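Long-range contacts in tailspike protein (Siphovirus 9NA, PDB 3RIQ), which probably binds the lipopolysaccharide of Salmonella as the phage's receptor and cleaves its O-antigen chains as an endorhamnosidase: residues D281-T286 and W326-K331; L306-I311 and Q330-D335. All blocks are in the same frame, centred on the assembly; numbering follows the deposited sequence.

Contact 1 (D281-T286 and W326-K331); sequences DVNADT and WWDGQK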
loop_
_atom_site.group_PDB
_atom_site.type_symbol
_atom_site.label_atom_id
_atom_site.label_comp_id
_atom_site.label_asym_id
_atom_site.label_seq_id
_atom_site.Cartn_x
_atom_site.Cartn_y
_atom_site.Cartn_z
ATOM N N ASP A 281 14.211 12.059 6.306
ATOM C CA ASP A 281 14.886 12.325 7.600
ATOM C C ASP A 281 13.815 12.917 8.505
ATOM O O ASP A 281 13.601 14.138 8.496
ATOM C CB ASP A 281 16.040 13.332 7.423
ATOM C CG ASP A 281 16.636 13.772 8.750
ATOM O OD1 ASP A 281 16.293 13.145 9.788
ATOM O OD2 ASP A 281 17.469 14.719 8.753
ATOM N N VAL A 282 13.122 12.065 9.252
ATOM C CA VAL A 282 12.055 12.551 10.136
ATOM C C VAL A 282 12.582 12.422 11.567
ATOM O O VAL A 282 12.046 11.664 12.382
ATOM C CB VAL A 282 10.727 11.789 9.906
ATOM C CG1 VAL A 282 9.594 12.403 10.742
ATOM C CG2 VAL A 282 10.326 11.854 8.413
ATOM N N ASN A 283 13.698 13.115 11.841
ATOM C CA ASN A 283 14.276 13.153 13.179
ATOM C C ASN A 283 14.048 14.505 13.843
ATOM O O ASN A 283 13.942 15.542 13.154
ATOM C CB ASN A 283 15.790 12.891 13.098
ATOM C CG ASN A 283 16.111 11.424 12.823
ATOM O OD1 ASN A 283 16.449 10.665 13.749
ATOM N ND2 ASN A 283 15.995 11.009 11.561
ATOM N N ALA A 284 14.042 14.517 15.174
ATOM C CA ALA A 284 13.871 15.764 15.945
ATOM C C ALA A 284 15.116 16.114 16.771
ATOM O O ALA A 284 15.416 17.292 16.908
ATOM C CB ALA A 284 12.639 15.663 16.847
ATOM N N ASP A 285 15.824 15.110 17.308
ATOM C CA ASP A 285 17.092 15.339 18.013
ATOM C C ASP A 285 18.257 14.822 17.174
ATOM O O ASP A 285 18.130 13.780 16.488
ATOM C CB ASP A 285 17.097 14.601 19.361
ATOM C CG ASP A 285 16.167 15.205 20.384
ATOM O OD1 ASP A 285 15.994 16.451 20.400
ATOM O OD2 ASP A 285 15.572 14.418 21.163
ATOM N N THR A 286 19.411 15.480 17.260
ATOM C CA THR A 286 20.597 14.994 16.559
ATOM C C THR A 286 21.857 15.397 17.331
ATOM O O THR A 286 21.836 16.370 18.093
ATOM C CB THR A 286 20.668 15.505 15.099
ATOM O OG1 THR A 286 21.671 14.784 14.390
ATOM C CG2 THR A 286 20.999 16.995 15.015
ATOM N N TRP A 326 14.528 7.009 7.776
ATOM C CA TRP A 326 14.678 6.959 9.227
ATOM C C TRP A 326 13.956 8.065 9.979
ATOM O O TRP A 326 13.500 9.083 9.394
ATOM C CB TRP A 326 16.144 6.876 9.665
ATOM C CG TRP A 326 16.984 8.143 9.668
ATOM C CD1 TRP A 326 16.976 9.188 8.757
ATOM C CD2 TRP A 326 18.054 8.420 10.586
ATOM N NE1 TRP A 326 17.982 10.119 9.091
ATOM C CE2 TRP A 326 18.645 9.666 10.206
ATOM C CE3 TRP A 326 18.581 7.728 11.691
ATOM C CZ2 TRP A 326 19.737 10.222 10.899
ATOM C CZ3 TRP A 326 19.682 8.274 12.380
ATOM C CH2 TRP A 326 20.241 9.505 11.979
ATOM N N TRP A 327 13.843 7.828 11.280
ATOM C CA TRP A 327 13.107 8.712 12.199
ATOM C C TRP A 327 13.609 8.476 13.613
ATOM O O TRP A 327 14.265 7.452 13.892
ATOM C CB TRP A 327 11.579 8.439 12.149
ATOM C CG TRP A 327 11.237 6.988 12.424
ATOM C CD1 TRP A 327 11.022 6.400 13.651
ATOM C CD2 TRP A 327 11.159 5.944 11.458
ATOM N NE1 TRP A 327 10.787 5.039 13.497
ATOM C CE2 TRP A 327 10.869 4.731 12.161
ATOM C CE3 TRP A 327 11.296 5.908 10.057
ATOM C CZ2 TRP A 327 10.748 3.490 11.499
ATOM C CZ3 TRP A 327 11.140 4.702 9.400
ATOM C CH2 TRP A 327 10.857 3.500 10.126
ATOM N N ASP A 328 13.319 9.435 14.484
ATOM C CA ASP A 328 13.492 9.210 15.946
ATOM C C ASP A 328 12.147 9.519 16.622
ATOM O O ASP A 328 11.112 9.595 15.959
ATOM C CB ASP A 328 14.647 10.040 16.561
ATOM C CG ASP A 328 14.305 11.525 16.703
ATOM O OD1 ASP A 328 13.382 11.973 15.986
ATOM O OD2 ASP A 328 14.949 12.230 17.527
ATOM N N GLY A 329 12.190 9.756 17.917
ATOM C CA GLY A 329 11.010 10.071 18.695
ATOM C C GLY A 329 10.191 8.829 19.009
ATOM O O GLY A 329 10.624 7.680 18.798
ATOM N N GLN A 330 9.033 9.061 19.594
ATOM C CA GLN A 330 8.149 7.959 19.976
ATOM C C GLN A 330 6.724 8.249 19.628
ATOM O O GLN A 330 6.382 9.374 19.287
ATOM C CB GLN A 330 8.274 7.641 21.474
ATOM C CG GLN A 330 7.833 8.774 22.439
ATOM C CD GLN A 330 7.883 8.289 23.890
ATOM O OE1 GLN A 330 7.095 7.405 24.293
ATOM N NE2 GLN A 330 8.848 8.778 24.646
ATOM N N LYS A 331 5.919 7.192 19.669
ATOM C CA LYS A 331 4.498 7.216 19.327
ATOM C C LYS A 331 4.262 7.597 17.862
ATOM O O LYS A 331 3.158 7.998 17.493
ATOM C CB LYS A 331 3.722 8.143 20.265
ATOM C CG LYS A 331 3.720 7.650 21.708
ATOM C CD LYS A 331 3.042 8.665 22.653
ATOM C CE LYS A 331 1.516 8.374 22.696
ATOM N NZ LYS A 331 0.644 9.409 23.280
HETATM O O HOH W 1 10.701 12.586 14.894
HETATM O O HOH W 2 13.387 13.057 19.785
#
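Asp281 and Val282 pair with Trp326 and Trp327 as parallel strands of successive coils in the right-handed beta-helix, where the chain returns one rung further along the axis. Val282 N donates to Trp326 O at 3.0 Å and nearly straight (170°), while the return bond from Asp328 N to Val282 O is weak; Val282 O also lies 3.1 Å from Trp327 CA in a CA-H...O contact. A water stands within hydrogen-bonding distance of both Val282 O and Asp328 OD1. Where the strands end, the carboxylate of Asp328 takes over. Its chi1 of 74° brings CG toward the neighbouring coil, and each oxygen receives one backbone amide of the loop after strand 281-282: Ala284 N reaches OD1 at 2.8 Å from above the carboxylate plane, and Asp285 N reaches OD2 at 3.0 Å on the syn side but tilted out of that plane. A second water donates to both Asp328 OD2 and Asp285 OD2, which are only 4.3 Å apart, a proximity probably eased by Arg261 and Arg292, which form salt bridges with Asp285. Between them the Asn283 side chain crosses that of Trp326 at about a right angle, amide and indole planes 54° apart. Asn283 ND2 donates to Asp281 OD1 at 2.8 Å, nearly along the C-O axis of the acceptor, and Gln252 holds Asp281 OD2. The same nitrogen sits 3.2 Å above one face of the indole, offset toward the rim and nearest NE1 and CE2.

Contact 2 (L306-I311 and Q330-D335); sequences LPTQHI and QKNIID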
loop_
_atom_site.group_PDB
_atom_site.type_symbol
_atom_site.label_atom_id
_atom_site.label_comp_id
_atom_site.label_asym_id
_atom_site.label_seq_id
_atom_site.Cartn_x
_atom_site.Cartn_y
_atom_site.Cartn_z
ATOM N N LEU A 306 11.421 12.218 21.897
ATOM C CA LEU A 306 10.296 13.160 21.952
ATOM C C LEU A 306 9.034 12.501 21.415
ATOM O O LEU A 306 9.122 11.697 20.472
ATOM C CB LEU A 306 10.611 14.424 21.121
ATOM C CG LEU A 306 11.670 15.348 21.744
ATOM C CD1 LEU A 306 12.242 16.357 20.725
ATOM C CD2 LEU A 306 11.064 16.059 22.984
ATOM N N PRO A 307 7.849 12.886 21.934
ATOM C CA PRO A 307 6.618 12.281 21.442
ATOM C C PRO A 307 6.122 12.949 20.146
ATOM O O PRO A 307 5.125 13.663 20.112
ATOM C CB PRO A 307 5.657 12.445 22.624
ATOM C CG PRO A 307 6.052 13.829 23.206
ATOM C CD PRO A 307 7.586 13.836 23.041
ATOM N N THR A 308 6.862 12.717 19.079
ATOM C CA THR A 308 6.579 13.404 17.820
ATOM C C THR A 308 5.260 12.973 17.182
ATOM O O THR A 308 4.623 13.797 16.520
ATOM C CB THR A 308 7.752 13.276 16.843
ATOM O OG1 THR A 308 8.182 11.901 16.781
ATOM C CG2 THR A 308 8.929 14.133 17.336
ATOM N N GLN A 309 4.859 11.694 17.326
ATOM C CA GLN A 309 3.534 11.231 16.818
ATOM C C GLN A 309 3.333 11.553 15.337
ATOM O O GLN A 309 2.251 11.953 14.934
ATOM C CB GLN A 309 2.385 11.868 17.621
ATOM C CG GLN A 309 2.262 11.393 19.090
ATOM C CD GLN A 309 0.848 11.668 19.632
ATOM O OE1 GLN A 309 -0.128 10.996 19.239
ATOM N NE2 GLN A 309 0.721 12.663 20.488
ATOM N N HIS A 310 4.370 11.395 14.519
ATOM C CA HIS A 310 4.188 11.520 13.082
ATOM C C HIS A 310 3.511 10.261 12.538
ATOM O O HIS A 310 3.563 9.174 13.144
ATOM C CB HIS A 310 5.529 11.728 12.379
ATOM C CG HIS A 310 6.248 12.980 12.788
ATOM N ND1 HIS A 310 5.698 14.239 12.651
ATOM C CD2 HIS A 310 7.514 13.163 13.238
ATOM C CE1 HIS A 310 6.588 15.144 13.036
ATOM N NE2 HIS A 310 7.697 14.515 13.407
ATOM N N ILE A 311 2.883 10.419 11.379
ATOM C CA ILE A 311 2.421 9.313 10.553
ATOM C C ILE A 311 3.237 9.297 9.280
ATOM O O ILE A 311 3.294 10.311 8.550
ATOM C CB ILE A 311 0.908 9.448 10.229
ATOM C CG1 ILE A 311 0.076 9.483 11.528
ATOM C CG2 ILE A 311 0.456 8.358 9.239
ATOM C CD1 ILE A 311 -1.459 9.754 11.318
ATOM N N GLN A 330 9.033 9.061 19.594
ATOM C CA GLN A 330 8.149 7.959 19.976
ATOM C C GLN A 330 6.724 8.249 19.628
ATOM O O GLN A 330 6.382 9.374 19.287
ATOM C CB GLN A 330 8.274 7.641 21.474
ATOM C CG GLN A 330 7.833 8.774 22.439
ATOM C CD GLN A 330 7.883 8.289 23.890
ATOM O OE1 GLN A 330 7.095 7.405 24.293
ATOM N NE2 GLN A 330 8.848 8.778 24.646
ATOM N N LYS A 331 5.919 7.192 19.669
ATOM C CA LYS A 331 4.498 7.216 19.327
ATOM C C LYS A 331 4.262 7.597 17.862
ATOM O O LYS A 331 3.158 7.998 17.493
ATOM C CB LYS A 331 3.722 8.143 20.265
ATOM C CG LYS A 331 3.720 7.650 21.708
ATOM C CD LYS A 331 3.042 8.665 22.653
ATOM C CE LYS A 331 1.516 8.374 22.696
ATOM N NZ LYS A 331 0.644 9.409 23.280
ATOM N N ASN A 332 5.266 7.389 17.029
ATOM C CA ASN A 332 5.077 7.491 15.575
ATOM C C ASN A 332 4.420 6.233 15.033
ATOM O O ASN A 332 4.594 5.153 15.602
ATOM C CB ASN A 332 6.416 7.684 14.865
ATOM C CG ASN A 332 7.195 8.896 15.370
ATOM O OD1 ASN A 332 6.768 10.036 15.228
ATOM N ND2 ASN A 332 8.359 8.651 15.954
ATOM N N ILE A 333 3.688 6.360 13.931
ATOM C CA ILE A 333 3.123 5.210 13.178
ATOM C C ILE A 333 3.779 5.188 11.815
ATOM O O ILE A 333 3.748 6.184 11.114
ATOM C CB ILE A 333 1.574 5.297 13.075
ATOM C CG1 ILE A 333 0.970 5.173 14.466
ATOM C CG2 ILE A 333 1.036 4.221 12.117
ATOM C CD1 ILE A 333 -0.526 5.498 14.538
ATOM N N ILE A 334 4.429 4.073 11.481
ATOM C CA ILE A 334 5.120 3.917 10.203
ATOM C C ILE A 334 4.554 2.694 9.531
ATOM O O ILE A 334 4.585 1.612 10.116
ATOM C CB ILE A 334 6.676 3.759 10.361
ATOM C CG1 ILE A 334 7.282 4.957 11.082
ATOM C CG2 ILE A 334 7.344 3.615 8.980
ATOM C CD1 ILE A 334 7.380 4.787 12.590
ATOM N N ASP A 335 4.017 2.848 8.320
ATOM C CA ASP A 335 3.457 1.706 7.584
ATOM C C ASP A 335 3.805 1.772 6.108
ATOM O O ASP A 335 3.618 2.824 5.489
ATOM C CB ASP A 335 1.908 1.640 7.733
ATOM C CG ASP A 335 1.311 0.493 6.925
ATOM O OD1 ASP A 335 1.741 -0.673 7.175
ATOM O OD2 ASP A 335 0.490 0.712 6.001
HETATM O O HOH W 3 -1.405 8.889 21.106
HETATM O O HOH W 4 0.008 8.528 17.844
HETATM O O HOH W 5 1.545 8.679 15.219
#
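Asn332 OD1 accepts two hydrogen bonds from 306-311, both in its carbonyl plane and on lone pairs: Thr308 OG1 and His310 N each lie 2.8 Å from it. Asn332 CG stands anti to the carbonyl carbon (chi1 -56°), and the amide runs beside the His310 side chain, its plane only 8° from that of the ring. Backbone bonds flank this grip. Gln330 N donates to Leu306 O at 2.8 Å, a weak bond joins Gln309 N to Gln330 O, and Ile333 N meets His310 O at 2.9 Å. At the outer edge the Gln309 and Lys331 side chains lie side by side, CG of Gln309 3.8 Å from CB of Lys331; one water bridges Gln309 OE1 and Lys331 NZ, and another lies within bonding distance of both OE1 and Lys331 O. Pro307 centres an inverse gamma turn, closed by a weak bond from Thr308 N to Leu306 O. Past Asn332 the chains settle into parallel pairing, with Ile311 and Ile333 on the same face; there Arg318 of a second subunit packs on Ile333. In the second shell, Asn332 ND2 gives a weak bond to Asp328 O. Leu265 N of the preceding coil is bonded to His310 ND1, and Asn354 OD1 of the next accepts from Asn332 N. An asparagine whose side-chain oxygen takes a backbone N-H of the neighbouring coil recurs in parallel beta-helices, here in the right-handed one.

In the fold
Contacts 1 and 2 join the same two neighbouring coils of the beta-helix at different points around its circumference, their centres about 8 Å apart. Along the chain come 281-286, a long excursion, 306-311, then 326-331 and 330-335, which share Gln330 and Lys331. Strand 281-282 pairs with 326-327, and 311-318 with 333-340, because the chain winds round once between them. Side chains from the two contacts meet between them: Val282 CG1 packs on His310 CD2 at 3.3 Å, and Trp327 CE2 on Ile334 CD1 at 3.5 Å. The insert between 286 and 306 leaves the coil and returns to it, and both its ends stay stacked on the next coil; contact 2, unlike contact 1, also reaches a second subunit.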